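Local coordinates for Cd1 (Flavonifractor plautii, PDB 7D39), which binds flavin mononucleotide and probably acts as an ene-reductase that starts the breakdown of flavones and flavonols in gut bacteria, at residues Leu4-Gly9 with Ile36-Leu41; Gly13-Met18 with Ser86-Glu91; Gly214-Cys219 with Ala231-Cys236. All coordinates share one frame; numbering follows the deposited sequence.

Contacts 1 and 2 belong to the FMN-binding part of the chain, and their centres lie about 10 Å apart. Both reach the five-stranded parallel sheet, where strand 2-7 lies between strands 32-37 and 82-88. Along the chain their segments alternate: 4-9, 13-18, 36-41, 86-91. Helix 14-28 of contact 2 connects the two strands of contact 1, and its D16 turns back to S7 and Q37. Both contacts touch FMN. Contact 3 comes later in the chain, partly on a small four-stranded antiparallel sheet. Its centre is about 29 Å from that of contact 1 and about 25 Å from that of contact 2. The cysteine cluster is therefore separate from the flavin site.

Contact 1 of 3, residues Leu4-Gly9 with Ile36-Leu41; sequences LGISGG and IQLQNL. With FMN (flavin mononucleotide), chain B.
The carbonyl oxygen of G9 takes two side-chain amides. Q37 NE2 donates to G9 O at 2.9 Å, and Q39 NE2 donates to G9 O at 3.1 Å. The two nitrogens come from opposite faces of the G9 carbonyl plane, 56° out of it for Q37 and 62° for Q39. G9 O lies in the amide plane of Q37 but is tilted from that of Q39. Q37 is further tied down, because its OE1 accepts from the backbone N of Q39. D16 OD1 bonds to both Q37 NE2 and S7 OG, so one carboxylate oxygen links both strand ends. S7 OG in turn accepts from G9 N at 3.3 Å. This is an ST turn, and it bends the chain just after the strand. G9 follows with its CA against the FMN phosphate. A side chain there would run into O1P.

Strands 2-7 and 32-37 are parallel neighbours in the flavodoxin-like sheet, joined through helix 14-28 as a beta-alpha-beta crossover. Three backbone bonds join the two segments. I36 N donates to G5 O at 2.8 Å, and S7 N to I36 O at 3.1 Å. Just past the strand, L38 N donates to S7 O at 3.0 Å.

Apolar side chains complete the contact. Those of L4 and I36 cross obliquely, with L4 CD1 meeting I36 CD1 at 3.8 Å. On I6, the CG2 branch presses on L38 CG at 3.7 Å, while L38 CD1 reaches over to the CA of G8. F85 of strand 82-88 touches both I6 and L38, and W72 and K76 of helix 70-79 pack on I36.

Contact 2 of 3, residues Gly13-Met18 with Ser86-Glu91; sequences GSNDGM and STPIFE. With FMN (flavin mononucleotide), chain B.
N15 is the tight point between helix 14-28 and strand 82-88. S86 OG donates to N15 OD1 at 2.9 Å, tilted 19° from the carbonyl plane. N15 OD1 also sits close against the strand backbone, 3.0 Å from T87 C. The other branch of the amide, ND2, faces the ligand: N15 ND2 donates to FMN O1P at 2.9 Å. P88 packs beside it, with P88 CG 3.7 Å from N15 ND2. The backbone N also bonds to O1P, so this phosphate oxygen takes two N-H groups from one residue. An alanine here would probably leave S86 OG without its acceptor and O1P with the backbone N-H as its one remaining bond from this residue.

This buried contact loosens along the helix and gives out at M18. This selenomethionine approaches S86 OG with M18 CB alone, at 4.3 Å; its end leads away, and its side chain touches M142 and I180. S14 N donates to phosphate oxygen FMN O3P at 2.7 Å. E91, away from the helix, is exposed.

I89 to E91 run along the cofactor: FMN O2' of the ribityl chain donates to I89 O at 2.8 Å, E91 N donates to FMN N5 at 3.1 Å, and the F90 ring has the flavin over one face. A helix N-terminus receiving the phosphate, next to a parallel-sheet strand and its following loop, is characteristic of the flavodoxin-like FMN site.

Contact 3 of 3, residues Gly214-Cys219 with Ala231-Cys236; sequences GVCPHC and AICCLC
C216, C219, C233 and C236 turn their side chains toward one another. C219 is central. Its SG is 2.1 Å from C236 SG and 2.2 Å from C216 SG, and it is also 2.7 Å from C233 SG. One cysteine sulfur cannot form three disulfides, or even two, at once, so the bonding in this cluster is doubtful. The C219-C236 bridge has a torsion of -41° about the S-S bond, well short of the usual near-perpendicular torsion. C219 chi1 is -9°, which nearly eclipses SG with the backbone N. Both point to a strained model.

The other three sulfurs arrive by different routes. C216 SG and C233 SG are each anti to their own backbone N. C236 SG instead lies between its backbone N and carbonyl carbon. The sequence pattern is a pair of CxxC motifs, CPHC and CCLC, with the hairpin of strands 224-227 and 230-233 leading from the first to the second. Four cysteines gathered in this way are consistent with a zinc-ribbon-like fold, although no metal is modelled.

Around the sulfurs the packing is plainer. The H218 ring meets C236 edge-on: C236 SG is 86° off the ring normal, and H218 CD2 comes within 3.6 Å of C236 SG. H218 NE2, the ring atom next to CD2, is hydrogen-bonded to D263, which probably steadies the ring in this orientation. L235, just before C236, packs its CB 4.1 Å from C219 CB. F224 of strand 224-227 touches both C216 and C233.

Contact 1 of 3, residues Leu4-Gly9 with Ile36-Leu41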
loop_
_atom_site.group_PDB
_atom_site.type_symbol
_atom_site.label_atom_id
_atom_site.label_comp_id
_atom_site.label_asym_id
_atom_site.label_seq_id
_atom_site.Cartn_x
_atom_site.Cartn_y
_atom_site.Cartn_z
ATOM N N LEU A 4 -9.473 8.674 -9.596
ATOM C CA LEU A 4 -10.363 7.818 -8.849
ATOM C C LEU A 4 -10.278 8.045 -7.353
ATOM O O LEU A 4 -9.241 7.992 -6.779
ATOM C CB LEU A 4 -10.106 6.354 -9.180
ATOM C CG LEU A 4 -10.912 5.263 -8.486
ATOM C CD1 LEU A 4 -12.347 5.239 -8.922
ATOM C CD2 LEU A 4 -10.291 3.906 -8.687
ATOM N N GLY A 5 -11.416 8.303 -6.754
ATOM C CA GLY A 5 -11.583 8.294 -5.330
ATOM C C GLY A 5 -12.234 7.065 -4.750
ATOM O O GLY A 5 -13.258 6.626 -5.184
ATOM N N ILE A 6 -11.604 6.538 -3.738
ATOM C CA ILE A 6 -12.055 5.372 -3.029
ATOM C C ILE A 6 -12.234 5.673 -1.549
ATOM O O ILE A 6 -11.387 6.246 -0.944
ATOM C CB ILE A 6 -11.084 4.184 -3.187
ATOM C CG1 ILE A 6 -10.803 3.887 -4.651
ATOM C CG2 ILE A 6 -11.577 2.992 -2.403
ATOM C CD1 ILE A 6 -9.676 2.929 -4.887
ATOM N N SER A 7 -13.347 5.260 -0.990
ATOM C CA SER A 7 -13.584 5.429 0.435
ATOM C C SER A 7 -13.875 4.084 1.079
ATOM O O SER A 7 -14.706 3.317 0.585
ATOM C CB SER A 7 -14.733 6.394 0.699
ATOM O OG SER A 7 -15.179 6.239 2.024
ATOM N N GLY A 8 -13.190 3.803 2.179
ATOM C CA GLY A 8 -13.424 2.601 2.951
ATOM C C GLY A 8 -14.273 2.782 4.194
ATOM O O GLY A 8 -14.332 1.861 5.019
ATOM N N GLY A 9 -14.918 3.940 4.369
ATOM C CA GLY A 9 -15.771 4.186 5.511
ATOM C C GLY A 9 -17.193 3.714 5.266
ATOM O O GLY A 9 -17.498 3.048 4.275
ATOM N N ILE A 36 -15.674 5.421 -5.816
ATOM C CA ILE A 36 -16.038 4.050 -5.470
ATOM C C ILE A 36 -16.181 3.951 -3.953
ATOM O O ILE A 36 -15.256 4.296 -3.207
ATOM C CB ILE A 36 -15.016 3.024 -5.993
ATOM C CG1 ILE A 36 -15.132 2.896 -7.510
ATOM C CG2 ILE A 36 -15.249 1.669 -5.362
ATOM C CD1 ILE A 36 -14.106 1.918 -8.120
ATOM N N GLN A 37 -17.345 3.491 -3.503
ATOM C CA GLN A 37 -17.626 3.253 -2.093
ATOM C C GLN A 37 -17.445 1.759 -1.827
ATOM O O GLN A 37 -18.169 0.940 -2.392
ATOM C CB GLN A 37 -19.049 3.714 -1.762
ATOM C CG GLN A 37 -19.195 4.481 -0.444
ATOM C CD GLN A 37 -18.901 3.617 0.754
ATOM O OE1 GLN A 37 -19.214 2.425 0.759
ATOM N NE2 GLN A 37 -18.290 4.204 1.775
ATOM N N LEU A 38 -16.471 1.396 -0.986
ATOM C CA LEU A 38 -16.119 -0.021 -0.867
ATOM C C LEU A 38 -17.199 -0.867 -0.196
ATOM O O LEU A 38 -17.187 -2.092 -0.372
ATOM C CB LEU A 38 -14.807 -0.197 -0.101
ATOM C CG LEU A 38 -13.528 0.323 -0.772
ATOM C CD1 LEU A 38 -12.294 0.109 0.110
ATOM C CD2 LEU A 38 -13.342 -0.329 -2.141
ATOM N N GLN A 39 -18.101 -0.263 0.584
ATOM C CA GLN A 39 -19.193 -1.030 1.162
ATOM C C GLN A 39 -20.127 -1.607 0.097
ATOM O O GLN A 39 -20.872 -2.540 0.391
ATOM C CB GLN A 39 -20.023 -0.185 2.139
ATOM C CG GLN A 39 -19.239 0.492 3.283
ATOM C CD GLN A 39 -18.329 -0.459 4.035
ATOM O OE1 GLN A 39 -18.674 -1.609 4.257
ATOM N NE2 GLN A 39 -17.148 0.018 4.419
ATOM N N ASN A 40 -20.124 -1.067 -1.124
ATOM C CA ASN A 40 -20.922 -1.635 -2.205
ATOM C C ASN A 40 -20.281 -2.865 -2.824
ATOM O O ASN A 40 -20.890 -3.479 -3.700
ATOM C CB ASN A 40 -21.155 -0.610 -3.323
ATOM C CG ASN A 40 -22.007 0.543 -2.881
ATOM O OD1 ASN A 40 -22.882 0.384 -2.042
ATOM N ND2 ASN A 40 -21.754 1.719 -3.437
ATOM N N LEU A 41 -19.071 -3.221 -2.417
ATOM C CA LEU A 41 -18.288 -4.262 -3.069
ATOM C C LEU A 41 -18.201 -5.482 -2.164
ATOM O O LEU A 41 -18.245 -5.368 -0.934
ATOM C CB LEU A 41 -16.877 -3.763 -3.406
ATOM C CG LEU A 41 -16.514 -3.162 -4.768
ATOM C CD1 LEU A 41 -17.617 -2.345 -5.366
ATOM C CD2 LEU A 41 -15.236 -2.313 -4.643
HETATM N N1 FMN B . -10.367 5.665 15.597
HETATM C C2 FMN B . -9.140 6.023 15.947
HETATM O O2 FMN B . -8.987 7.244 15.863
HETATM N N3 FMN B . -8.207 5.120 16.356
HETATM C C4 FMN B . -8.536 3.807 16.375
HETATM O O4 FMN B . -7.812 2.890 16.716
HETATM C C4A FMN B . -9.897 3.401 15.994
HETATM N N5 FMN B . -10.294 2.151 15.998
HETATM C C5A FMN B . -11.507 1.755 15.619
HETATM C C6 FMN B . -11.897 0.427 15.624
HETATM C C7 FMN B . -13.170 0.040 15.227
HETATM C C7M FMN B . -13.582 -1.409 15.252
HETATM C C8 FMN B . -14.144 1.079 14.815
HETATM C C8M FMN B . -15.535 0.679 14.406
HETATM C C9 FMN B . -13.749 2.406 14.825
HETATM C C9A FMN B . -12.473 2.775 15.199
HETATM N N10 FMN B . -12.091 4.121 15.226
HETATM C C10 FMN B . -10.803 4.432 15.590
HETATM C "C1'" FMN B . -13.047 5.124 14.770
HETATM C "C2'" FMN B . -13.099 5.180 13.237
HETATM O "O2'" FMN B . -11.876 5.588 12.656
HETATM C "C3'" FMN B . -14.290 6.065 12.765
HETATM O "O3'" FMN B . -15.517 5.524 13.171
HETATM C "C4'" FMN B . -14.264 6.331 11.240
HETATM O "O4'" FMN B . -13.253 7.251 10.871
HETATM C "C5'" FMN B . -15.632 6.783 10.759
HETATM O "O5'" FMN B . -15.662 7.057 9.400
HETATM P P FMN B . -16.807 7.021 8.414
HETATM O O1P FMN B . -16.301 7.224 7.139
HETATM O O2P FMN B . -17.371 5.737 8.510
HETATM O O3P FMN B . -17.587 8.139 8.840
#

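Contact 2 of 3, residues Gly13-Met18 with Ser86-Glu91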
loop_
_atom_site.group_PDB
_atom_site.type_symbol
_atom_site.label_atom_id
_atom_site.label_comp_id
_atom_site.label_asym_id
_atom_site.label_seq_id
_atom_site.Cartn_x
_atom_site.Cartn_y
_atom_site.Cartn_z
ATOM N N GLY A 13 -20.485 8.583 5.161
ATOM C CA GLY A 13 -19.751 8.967 6.346
ATOM C C GLY A 13 -18.668 9.983 6.046
ATOM O O GLY A 13 -18.615 10.591 4.977
ATOM N N SER A 14 -17.768 10.143 7.017
ATOM C CA SER A 14 -16.733 11.165 6.913
ATOM C C SER A 14 -15.681 10.821 5.855
ATOM O O SER A 14 -15.200 11.707 5.141
ATOM C CB SER A 14 -16.096 11.372 8.283
ATOM O OG SER A 14 -17.073 11.860 9.212
ATOM N N ASN A 15 -15.299 9.552 5.737
ATOM C CA ASN A 15 -14.340 9.200 4.692
ATOM C C ASN A 15 -14.906 9.465 3.297
ATOM O O ASN A 15 -14.179 9.930 2.412
ATOM C CB ASN A 15 -13.898 7.743 4.838
ATOM C CG ASN A 15 -12.906 7.554 5.981
ATOM O OD1 ASN A 15 -11.687 7.670 5.786
ATOM N ND2 ASN A 15 -13.429 7.310 7.193
ATOM N N ASP A 16 -16.194 9.165 3.077
ATOM C CA ASP A 16 -16.826 9.506 1.805
ATOM C C ASP A 16 -16.702 10.996 1.534
ATOM O O ASP A 16 -16.301 11.411 0.441
ATOM C CB ASP A 16 -18.311 9.112 1.809
ATOM C CG ASP A 16 -18.553 7.619 1.582
ATOM O OD1 ASP A 16 -17.610 6.794 1.631
ATOM O OD2 ASP A 16 -19.726 7.256 1.372
ATOM N N GLY A 17 -17.064 11.816 2.524
ATOM C CA GLY A 17 -17.038 13.268 2.346
ATOM C C GLY A 17 -15.655 13.800 2.025
ATOM O O GLY A 17 -15.476 14.548 1.062
HETATM N N MSE A 18 -14.656 13.404 2.813
HETATM C CA MSE A 18 -13.278 13.830 2.583
HETATM C C MSE A 18 -12.809 13.380 1.217
HETATM O O MSE A 18 -12.097 14.102 0.507
HETATM C CB MSE A 18 -12.339 13.265 3.654
HETATM C CG MSE A 18 -12.691 13.726 5.045
HETATM SE SE MSE A 18 -12.192 15.608 5.307
HETATM C CE MSE A 18 -10.260 15.357 5.525
ATOM N N SER A 86 -9.371 7.165 0.873
ATOM C CA SER A 86 -9.681 7.513 2.238
ATOM C C SER A 86 -10.099 6.328 3.090
ATOM O O SER A 86 -11.018 5.673 2.776
ATOM C CB SER A 86 -10.727 8.604 2.272
ATOM O OG SER A 86 -10.854 9.194 3.508
ATOM N N THR A 87 -9.407 6.066 4.174
ATOM C CA THR A 87 -9.690 4.892 4.982
ATOM C C THR A 87 -9.945 5.282 6.427
ATOM O O THR A 87 -9.257 6.148 6.973
ATOM C CB THR A 87 -8.531 3.883 4.943
ATOM O OG1 THR A 87 -8.869 2.736 5.737
ATOM C CG2 THR A 87 -7.275 4.506 5.502
ATOM N N PRO A 88 -10.949 4.684 7.059
ATOM C CA PRO A 88 -11.055 4.765 8.520
ATOM C C PRO A 88 -9.802 4.202 9.171
ATOM O O PRO A 88 -9.068 3.411 8.582
ATOM C CB PRO A 88 -12.270 3.893 8.849
ATOM C CG PRO A 88 -12.938 3.612 7.558
ATOM C CD PRO A 88 -11.965 3.808 6.459
ATOM N N ILE A 89 -9.575 4.606 10.411
ATOM C CA ILE A 89 -8.537 4.031 11.255
ATOM C C ILE A 89 -9.204 3.032 12.199
ATOM O O ILE A 89 -10.155 3.385 12.907
ATOM C CB ILE A 89 -7.788 5.118 12.035
ATOM C CG1 ILE A 89 -7.158 6.112 11.070
ATOM C CG2 ILE A 89 -6.750 4.479 12.957
ATOM C CD1 ILE A 89 -6.438 7.258 11.728
ATOM N N PHE A 90 -8.729 1.782 12.188
ATOM C CA PHE A 90 -9.162 0.730 13.106
ATOM C C PHE A 90 -7.929 0.265 13.882
ATOM O O PHE A 90 -6.928 -0.111 13.270
ATOM C CB PHE A 90 -9.770 -0.479 12.363
ATOM C CG PHE A 90 -11.148 -0.262 11.762
ATOM C CD1 PHE A 90 -11.845 0.935 11.900
ATOM C CD2 PHE A 90 -11.751 -1.301 11.047
ATOM C CE1 PHE A 90 -13.117 1.086 11.332
ATOM C CE2 PHE A 90 -13.005 -1.155 10.473
ATOM C CZ PHE A 90 -13.698 0.050 10.615
ATOM N N GLU A 91 -7.986 0.302 15.214
ATOM C CA GLU A 91 -6.860 -0.102 16.071
ATOM C C GLU A 91 -5.523 0.485 15.596
ATOM O O GLU A 91 -4.521 -0.218 15.441
ATOM C CB GLU A 91 -6.769 -1.630 16.168
ATOM C CG GLU A 91 -8.062 -2.248 16.699
ATOM C CD GLU A 91 -8.972 -2.699 15.587
ATOM O OE1 GLU A 91 -8.457 -3.269 14.607
ATOM O OE2 GLU A 91 -10.201 -2.489 15.672
HETATM N N1 FMN B . -10.367 5.665 15.597
HETATM C C2 FMN B . -9.140 6.023 15.947
HETATM O O2 FMN B . -8.987 7.244 15.863
HETATM N N3 FMN B . -8.207 5.120 16.356
HETATM C C4 FMN B . -8.536 3.807 16.375
HETATM O O4 FMN B . -7.812 2.890 16.716
HETATM C C4A FMN B . -9.897 3.401 15.994
HETATM N N5 FMN B . -10.294 2.151 15.998
HETATM C C5A FMN B . -11.507 1.755 15.619
HETATM C C6 FMN B . -11.897 0.427 15.624
HETATM C C7 FMN B . -13.170 0.040 15.227
HETATM C C7M FMN B . -13.582 -1.409 15.252
HETATM C C8 FMN B . -14.144 1.079 14.815
HETATM C C8M FMN B . -15.535 0.679 14.406
HETATM C C9 FMN B . -13.749 2.406 14.825
HETATM C C9A FMN B . -12.473 2.775 15.199
HETATM N N10 FMN B . -12.091 4.121 15.226
HETATM C C10 FMN B . -10.803 4.432 15.590
HETATM C "C1'" FMN B . -13.047 5.124 14.770
HETATM C "C2'" FMN B . -13.099 5.180 13.237
HETATM O "O2'" FMN B . -11.876 5.588 12.656
HETATM C "C3'" FMN B . -14.290 6.065 12.765
HETATM O "O3'" FMN B . -15.517 5.524 13.171
HETATM C "C4'" FMN B . -14.264 6.331 11.240
HETATM O "O4'" FMN B . -13.253 7.251 10.871
HETATM C "C5'" FMN B . -15.632 6.783 10.759
HETATM O "O5'" FMN B . -15.662 7.057 9.400
HETATM P P FMN B . -16.807 7.021 8.414
HETATM O O1P FMN B . -16.301 7.224 7.139
HETATM O O2P FMN B . -17.371 5.737 8.510
HETATM O O3P FMN B . -17.587 8.139 8.840
#

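Contact 3 of 3, residues Gly214-Cys219 with Ala231-Cys236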
loop_
_atom_site.group_PDB
_atom_site.type_symbol
_atom_site.label_atom_id
_atom_site.label_comp_id
_atom_site.label_asym_id
_atom_site.label_seq_id
_atom_site.Cartn_x
_atom_site.Cartn_y
_atom_site.Cartn_z
ATOM N N GLY A 214 8.830 12.900 7.549
ATOM C CA GLY A 214 9.082 11.713 8.349
ATOM C C GLY A 214 10.510 11.636 8.879
ATOM O O GLY A 214 11.237 12.628 8.960
ATOM N N VAL A 215 10.897 10.423 9.275
ATOM C CA VAL A 215 12.220 10.145 9.825
ATOM C C VAL A 215 13.100 9.422 8.810
ATOM O O VAL A 215 14.250 9.802 8.597
ATOM C CB VAL A 215 12.121 9.345 11.145
ATOM C CG1 VAL A 215 13.493 8.822 11.565
ATOM C CG2 VAL A 215 11.521 10.194 12.258
ATOM N N CYS A 216 12.577 8.358 8.180
ATOM C CA CYS A 216 13.278 7.664 7.102
ATOM C C CYS A 216 13.424 8.632 5.935
ATOM O O CYS A 216 12.420 9.055 5.348
ATOM C CB CYS A 216 12.532 6.387 6.669
ATOM S SG CYS A 216 13.205 5.481 5.222
ATOM N N PRO A 217 14.645 9.016 5.575
ATOM C CA PRO A 217 14.812 9.948 4.451
ATOM C C PRO A 217 14.386 9.352 3.126
ATOM O O PRO A 217 14.128 10.094 2.169
ATOM C CB PRO A 217 16.315 10.256 4.465
ATOM C CG PRO A 217 16.831 9.714 5.782
ATOM C CD PRO A 217 15.927 8.598 6.157
ATOM N N HIS A 218 14.281 8.049 3.039
ATOM C CA HIS A 218 13.910 7.400 1.804
ATOM C C HIS A 218 12.410 7.082 1.750
ATOM O O HIS A 218 11.774 7.435 0.811
ATOM C CB HIS A 218 14.772 6.159 1.637
ATOM C CG HIS A 218 14.361 5.269 0.524
ATOM N ND1 HIS A 218 14.659 5.532 -0.785
ATOM C CD2 HIS A 218 13.660 4.119 0.524
ATOM C CE1 HIS A 218 14.170 4.579 -1.545
ATOM N NE2 HIS A 218 13.558 3.710 -0.774
ATOM N N CYS A 219 11.900 6.455 2.812
ATOM C CA CYS A 219 10.495 5.984 3.027
ATOM C C CYS A 219 9.554 7.213 3.316
ATOM O O CYS A 219 8.488 7.309 2.774
ATOM C CB CYS A 219 10.362 4.798 4.106
ATOM S SG CYS A 219 11.753 3.833 4.918
ATOM N N ALA A 231 18.118 -0.726 13.506
ATOM C CA ALA A 231 16.828 -0.130 13.370
ATOM C C ALA A 231 16.316 -0.366 11.960
ATOM O O ALA A 231 16.958 -0.045 11.001
ATOM C CB ALA A 231 16.895 1.331 13.711
ATOM N N ILE A 232 15.152 -0.962 11.863
ATOM C CA ILE A 232 14.540 -1.230 10.590
ATOM C C ILE A 232 13.333 -0.353 10.336
ATOM O O ILE A 232 12.445 -0.272 11.125
ATOM C CB ILE A 232 14.144 -2.694 10.452
ATOM C CG1 ILE A 232 15.283 -3.578 10.926
ATOM C CG2 ILE A 232 13.743 -2.987 9.018
ATOM C CD1 ILE A 232 15.089 -5.042 10.659
ATOM N N CYS A 233 13.346 0.302 9.210
ATOM C CA CYS A 233 12.207 1.016 8.773
ATOM C C CYS A 233 11.051 0.082 8.467
ATOM O O CYS A 233 11.215 -0.877 7.793
ATOM C CB CYS A 233 12.519 1.799 7.560
ATOM S SG CYS A 233 11.059 2.717 7.221
ATOM N N CYS A 234 9.885 0.382 8.990
ATOM C CA CYS A 234 8.766 -0.550 8.853
ATOM C C CYS A 234 8.100 -0.495 7.480
ATOM O O CYS A 234 7.393 -1.435 7.113
ATOM C CB CYS A 234 7.731 -0.286 9.937
ATOM S SG CYS A 234 8.226 -0.915 11.523
ATOM N N LEU A 235 8.318 0.557 6.702
ATOM C CA LEU A 235 7.754 0.639 5.348
ATOM C C LEU A 235 8.734 0.054 4.336
ATOM O O LEU A 235 8.444 -0.954 3.692
ATOM C CB LEU A 235 7.408 2.090 4.993
ATOM C CG LEU A 235 6.793 2.304 3.605
ATOM C CD1 LEU A 235 5.601 1.368 3.380
ATOM C CD2 LEU A 235 6.366 3.763 3.415
ATOM N N CYS A 236 9.899 0.685 4.192
ATOM C CA CYS A 236 10.814 0.379 3.104
ATOM C C CYS A 236 11.878 -0.658 3.473
ATOM O O CYS A 236 12.570 -1.162 2.585
ATOM C CB CYS A 236 11.456 1.685 2.610
ATOM S SG CYS A 236 12.743 2.488 3.629
#